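Local coordinates for protein short-chain dehydrogenase/reductase SDR (PDB 5VA8) that probably acts as an NADP(H)-dependent oxidoreductase of the short-chain dehydrogenase/reductase family, binding the dinucleotide in a Rossmann fold, at residues L11-S24 and A32-A46. Sequence-based numbering, arbitrary orientation.
Sequences LGIAGKSALVCAAS and AEALAAEGVNVTIVA. With NAP (NADP nicotinamide-adenine-dinucleotide phosphate), chain E.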
# COMPACT_ATOMS: atom_id res chain seq x y z
N LEU A 11 -4.38 -30.95 -2.36
CA LEU A 11 -3.60 -29.85 -2.94
C LEU A 11 -2.99 -30.20 -4.29
O LEU A 11 -2.40 -29.32 -4.92
CB LEU A 11 -2.50 -29.41 -1.97
CG LEU A 11 -3.01 -28.87 -0.63
CD1 LEU A 11 -1.85 -28.20 0.12
CD2 LEU A 11 -4.18 -27.92 -0.83
N GLY A 12 -3.11 -31.45 -4.74
CA GLY A 12 -2.70 -31.83 -6.08
C GLY A 12 -1.22 -31.83 -6.35
O GLY A 12 -0.82 -31.79 -7.52
N ILE A 13 -0.37 -31.90 -5.32
CA ILE A 13 1.07 -31.77 -5.52
C ILE A 13 1.84 -33.00 -5.04
O ILE A 13 3.06 -32.95 -4.89
CB ILE A 13 1.60 -30.47 -4.88
CG1 ILE A 13 1.20 -30.36 -3.40
CG2 ILE A 13 1.11 -29.26 -5.67
CD1 ILE A 13 1.81 -29.13 -2.68
N ALA A 14 1.15 -34.11 -4.80
CA ALA A 14 1.82 -35.34 -4.43
C ALA A 14 2.77 -35.77 -5.54
O ALA A 14 2.42 -35.78 -6.72
CB ALA A 14 0.80 -36.45 -4.16
N GLY A 15 3.99 -36.13 -5.15
CA GLY A 15 4.99 -36.59 -6.09
C GLY A 15 5.82 -35.49 -6.71
O GLY A 15 6.82 -35.79 -7.38
N LYS A 16 5.44 -34.23 -6.51
CA LYS A 16 6.26 -33.13 -6.97
C LYS A 16 7.48 -32.99 -6.07
O LYS A 16 7.58 -33.61 -5.01
CB LYS A 16 5.46 -31.82 -7.00
CG LYS A 16 4.36 -31.83 -8.07
CD LYS A 16 3.83 -30.43 -8.31
CE LYS A 16 2.59 -30.45 -9.21
NZ LYS A 16 2.86 -30.99 -10.57
N SER A 17 8.44 -32.19 -6.52
CA SER A 17 9.69 -32.02 -5.81
C SER A 17 9.80 -30.59 -5.30
O SER A 17 9.47 -29.64 -6.00
CB SER A 17 10.89 -32.36 -6.69
OG SER A 17 10.93 -31.53 -7.84
N ALA A 18 10.26 -30.46 -4.05
CA ALA A 18 10.46 -29.14 -3.45
C ALA A 18 11.87 -29.01 -2.89
O ALA A 18 12.40 -29.95 -2.29
CB ALA A 18 9.46 -28.85 -2.33
N LEU A 19 12.46 -27.83 -3.08
CA LEU A 19 13.68 -27.44 -2.39
C LEU A 19 13.28 -26.44 -1.31
O LEU A 19 12.75 -25.37 -1.63
CB LEU A 19 14.69 -26.83 -3.37
CG LEU A 19 16.00 -26.30 -2.79
CD1 LEU A 19 16.76 -27.40 -2.05
CD2 LEU A 19 16.87 -25.72 -3.91
N VAL A 20 13.51 -26.79 -0.05
CA VAL A 20 13.08 -25.98 1.09
C VAL A 20 14.34 -25.52 1.82
O VAL A 20 15.04 -26.33 2.45
CB VAL A 20 12.14 -26.75 2.02
CG1 VAL A 20 11.55 -25.82 3.09
CG2 VAL A 20 11.01 -27.42 1.21
N CYS A 21 14.65 -24.22 1.73
CA CYS A 21 15.89 -23.68 2.29
C CYS A 21 15.77 -23.40 3.78
O CYS A 21 14.73 -22.95 4.27
CB CYS A 21 16.28 -22.39 1.57
SG CYS A 21 16.59 -22.61 -0.18
N ALA A 22 16.87 -23.63 4.50
CA ALA A 22 17.00 -23.22 5.90
C ALA A 22 15.87 -23.82 6.74
O ALA A 22 15.04 -23.13 7.33
CB ALA A 22 17.05 -21.69 6.00
N ALA A 23 15.85 -25.16 6.76
CA ALA A 23 14.62 -25.85 7.11
C ALA A 23 14.83 -27.02 8.07
O ALA A 23 13.97 -27.91 8.14
CB ALA A 23 13.92 -26.34 5.83
N SER A 24 15.92 -27.04 8.83
CA SER A 24 15.99 -28.04 9.88
C SER A 24 15.22 -27.62 11.12
O SER A 24 14.91 -28.47 11.96
CB SER A 24 17.46 -28.35 10.24
OG SER A 24 18.08 -27.29 10.94
N ALA A 32 8.58 -27.43 5.19
CA ALA A 32 8.96 -28.75 4.72
C ALA A 32 7.98 -29.81 5.20
O ALA A 32 7.58 -30.69 4.43
CB ALA A 32 10.38 -29.09 5.18
N GLU A 33 7.59 -29.75 6.48
CA GLU A 33 6.66 -30.74 7.02
C GLU A 33 5.30 -30.65 6.34
O GLU A 33 4.67 -31.68 6.06
CB GLU A 33 6.50 -30.57 8.53
CG GLU A 33 7.82 -30.77 9.29
CD GLU A 33 7.64 -31.18 10.73
OE1 GLU A 33 7.07 -32.26 10.97
OE2 GLU A 33 8.08 -30.42 11.63
N ALA A 34 4.83 -29.43 6.07
CA ALA A 34 3.51 -29.28 5.47
C ALA A 34 3.51 -29.75 4.02
O ALA A 34 2.55 -30.40 3.59
CB ALA A 34 3.06 -27.82 5.56
N LEU A 35 4.58 -29.47 3.27
CA LEU A 35 4.67 -29.97 1.90
C LEU A 35 4.78 -31.49 1.89
O LEU A 35 4.08 -32.17 1.12
CB LEU A 35 5.86 -29.33 1.18
CG LEU A 35 5.72 -27.83 0.92
CD1 LEU A 35 7.06 -27.22 0.48
CD2 LEU A 35 4.64 -27.56 -0.13
N ALA A 36 5.63 -32.06 2.75
CA ALA A 36 5.74 -33.51 2.82
C ALA A 36 4.41 -34.16 3.17
O ALA A 36 4.08 -35.24 2.65
CB ALA A 36 6.81 -33.91 3.84
N ALA A 37 3.63 -33.53 4.06
CA ALA A 37 2.33 -34.06 4.44
C ALA A 37 1.37 -34.15 3.26
O ALA A 37 0.43 -34.96 3.29
CB ALA A 37 1.70 -33.20 5.54
N GLU A 38 1.58 -33.34 2.23
CA GLU A 38 0.78 -33.41 1.02
C GLU A 38 1.46 -34.23 -0.07
O GLU A 38 1.07 -34.16 -1.24
CB GLU A 38 0.47 -31.99 0.52
CG GLU A 38 -0.15 -31.07 1.58
CD GLU A 38 -1.40 -31.65 2.25
OE1 GLU A 38 -2.14 -32.44 1.62
OE2 GLU A 38 -1.64 -31.31 3.43
N GLY A 39 2.47 -35.02 0.30
CA GLY A 39 3.09 -35.95 -0.61
C GLY A 39 4.23 -35.40 -1.44
O GLY A 39 4.68 -36.08 -2.37
N VAL A 40 4.71 -34.20 -1.13
CA VAL A 40 5.82 -33.59 -1.87
C VAL A 40 7.14 -34.20 -1.40
O VAL A 40 7.38 -34.32 -0.19
CB VAL A 40 5.83 -32.07 -1.68
CG1 VAL A 40 7.01 -31.45 -2.42
CG2 VAL A 40 4.51 -31.46 -2.14
N ASN A 41 7.99 -34.58 -2.35
CA ASN A 41 9.36 -34.97 -2.01
C ASN A 41 10.17 -33.72 -1.68
O ASN A 41 10.23 -32.80 -2.49
CB ASN A 41 9.99 -35.74 -3.17
CG ASN A 41 9.26 -37.03 -3.47
OD1 ASN A 41 8.99 -37.82 -2.58
ND2 ASN A 41 8.92 -37.23 -4.74
N VAL A 42 10.77 -33.67 -0.49
CA VAL A 42 11.39 -32.43 -0.03
C VAL A 42 12.89 -32.63 0.12
O VAL A 42 13.36 -33.65 0.63
CB VAL A 42 10.77 -31.92 1.29
CG1 VAL A 42 9.33 -31.47 1.06
CG2 VAL A 42 10.87 -32.97 2.39
N THR A 43 13.64 -31.63 -0.35
CA THR A 43 15.06 -31.50 -0.07
C THR A 43 15.21 -30.35 0.91
O THR A 43 14.84 -29.22 0.58
CB THR A 43 15.84 -31.23 -1.36
OG1 THR A 43 15.72 -32.36 -2.23
CG2 THR A 43 17.31 -30.96 -1.06
N ILE A 44 15.70 -30.64 2.11
CA ILE A 44 15.84 -29.63 3.16
C ILE A 44 17.31 -29.28 3.32
O ILE A 44 18.19 -30.15 3.24
CB ILE A 44 15.21 -30.06 4.50
CG1 ILE A 44 15.80 -31.36 5.04
CG2 ILE A 44 13.69 -30.19 4.37
CD1 ILE A 44 15.30 -31.67 6.46
N VAL A 45 17.57 -28.00 3.53
CA VAL A 45 18.91 -27.43 3.57
C VAL A 45 19.12 -26.76 4.91
O VAL A 45 18.27 -25.97 5.36
CB VAL A 45 19.13 -26.42 2.43
CG1 VAL A 45 20.51 -25.81 2.52
CG2 VAL A 45 18.93 -27.09 1.05
N ALA A 46 20.25 -27.05 5.56
CA ALA A 46 20.66 -26.32 6.75
C ALA A 46 22.17 -26.49 6.92
O ALA A 46 22.77 -27.38 6.31
CB ALA A 46 19.92 -26.79 8.01
PA NAP E . 15.05 -20.63 13.25
O1A NAP E . 14.02 -21.30 14.06
O2A NAP E . 16.33 -20.24 13.96
O5B NAP E . 15.38 -21.61 12.02
C5B NAP E . 16.35 -21.21 11.05
C4B NAP E . 16.67 -22.43 10.22
O4B NAP E . 17.44 -22.01 9.07
C3B NAP E . 17.53 -23.49 10.92
O3B NAP E . 17.22 -24.77 10.39
C2B NAP E . 18.94 -23.06 10.52
O2B NAP E . 19.85 -24.17 10.72
C1B NAP E . 18.69 -22.67 9.06
N9A NAP E . 19.67 -21.74 8.51
C8A NAP E . 19.94 -20.48 8.96
N7A NAP E . 20.79 -19.81 8.21
C5A NAP E . 21.09 -20.70 7.19
C6A NAP E . 21.95 -20.61 6.07
N6A NAP E . 22.67 -19.52 5.78
N1A NAP E . 22.04 -21.68 5.26
C2A NAP E . 21.30 -22.77 5.55
N3A NAP E . 20.47 -22.97 6.57
C4A NAP E . 20.41 -21.89 7.36
O3 NAP E . 14.47 -19.30 12.57
PN NAP E . 13.01 -18.89 12.05
O1N NAP E . 12.38 -20.05 11.39
O2N NAP E . 12.31 -18.23 13.17
O5D NAP E . 13.41 -17.78 10.97
C5D NAP E . 13.49 -18.09 9.57
C4D NAP E . 13.60 -16.77 8.85
O4D NAP E . 12.39 -16.02 9.07
C3D NAP E . 14.75 -15.87 9.31
O3D NAP E . 15.28 -15.12 8.21
C2D NAP E . 14.06 -14.92 10.29
O2D NAP E . 14.72 -13.68 10.47
C1D NAP E . 12.73 -14.75 9.55
N1N NAP E . 11.62 -14.26 10.41
C2N NAP E . 11.36 -14.87 11.58
C3N NAP E . 10.29 -14.46 12.34
C7N NAP E . 9.88 -15.06 13.65
O7N NAP E . 9.22 -14.37 14.45
N7N NAP E . 10.36 -16.26 13.97
C4N NAP E . 9.47 -13.46 11.83
C5N NAP E . 9.78 -12.84 10.63
C6N NAP E . 10.88 -13.25 9.94
P2B NAP E . 21.44 -23.94 10.80
O1X NAP E . 21.89 -23.56 9.43
O2X NAP E . 21.70 -22.84 11.83
O3X NAP E . 21.98 -25.31 11.28
O HOH W 1 -3.05 -32.75 -0.69
O HOH W 2 -1.05 -33.06 -2.63
O HOH W 3 13.25 -32.95 -3.36
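L11 lays CD1 over one face of the E38 carboxylate, 4.1 Å from CD, while a water joins OE1 to L11 N. E38 CG, anti to the carbonyl carbon (chi1 -52°), meets the same methyl, and a bend at chi2 carries the carboxylate beside it. G15 O and K16 O both lie obliquely to one side of the N41 amide plane, the nearer 3.7 Å from ND2, and OD1 is taken by D66 N. At the cofactor end, A46 CA meets the adenine near the N3A edge, at 3.4 Å.

Between these ends, strands 17-20 and 41-46 run parallel within the Rossmann sheet, connected by helix 26-37 in a beta-alpha-beta crossover. Donors and acceptors alternate: N41 N to K16 O, A18 N to N41 O, T43 N to A18 O and V20 N to T43 O, the last nearly straight at 2.8 Å and 176°. V45 N to V20 O is longer, 3.2 Å. V45 O then accepts from A23 N.

On the helix-facing side, L35 CD1 touches both A18 CB and V20 CG2 at 4.0 Å, and V20 CG1 reaches A32. With CG1 anti to the backbone N (chi1 179°), V40 turns that methyl to A18 CB, 3.6 Å away, and its other methyl to I13 CD1. On the other side, L19 CD1 rests on T43 CG2 and V45 CG2.

A Schellman motif with G39 as C-prime residue ends the helix; G39 O takes the amide of G15 from above its carbonyl plane.

Beyond the strand end, S24 OG accepts a 2.7 Å hydrogen bond from O3B of the adenosine ribose, and A22 CB packs on O4B. Backbone bonds thus fix the strand register while apolar methyls seat the helix, leaving the A22-S24 loop and A46 beside the adenosine of NADP.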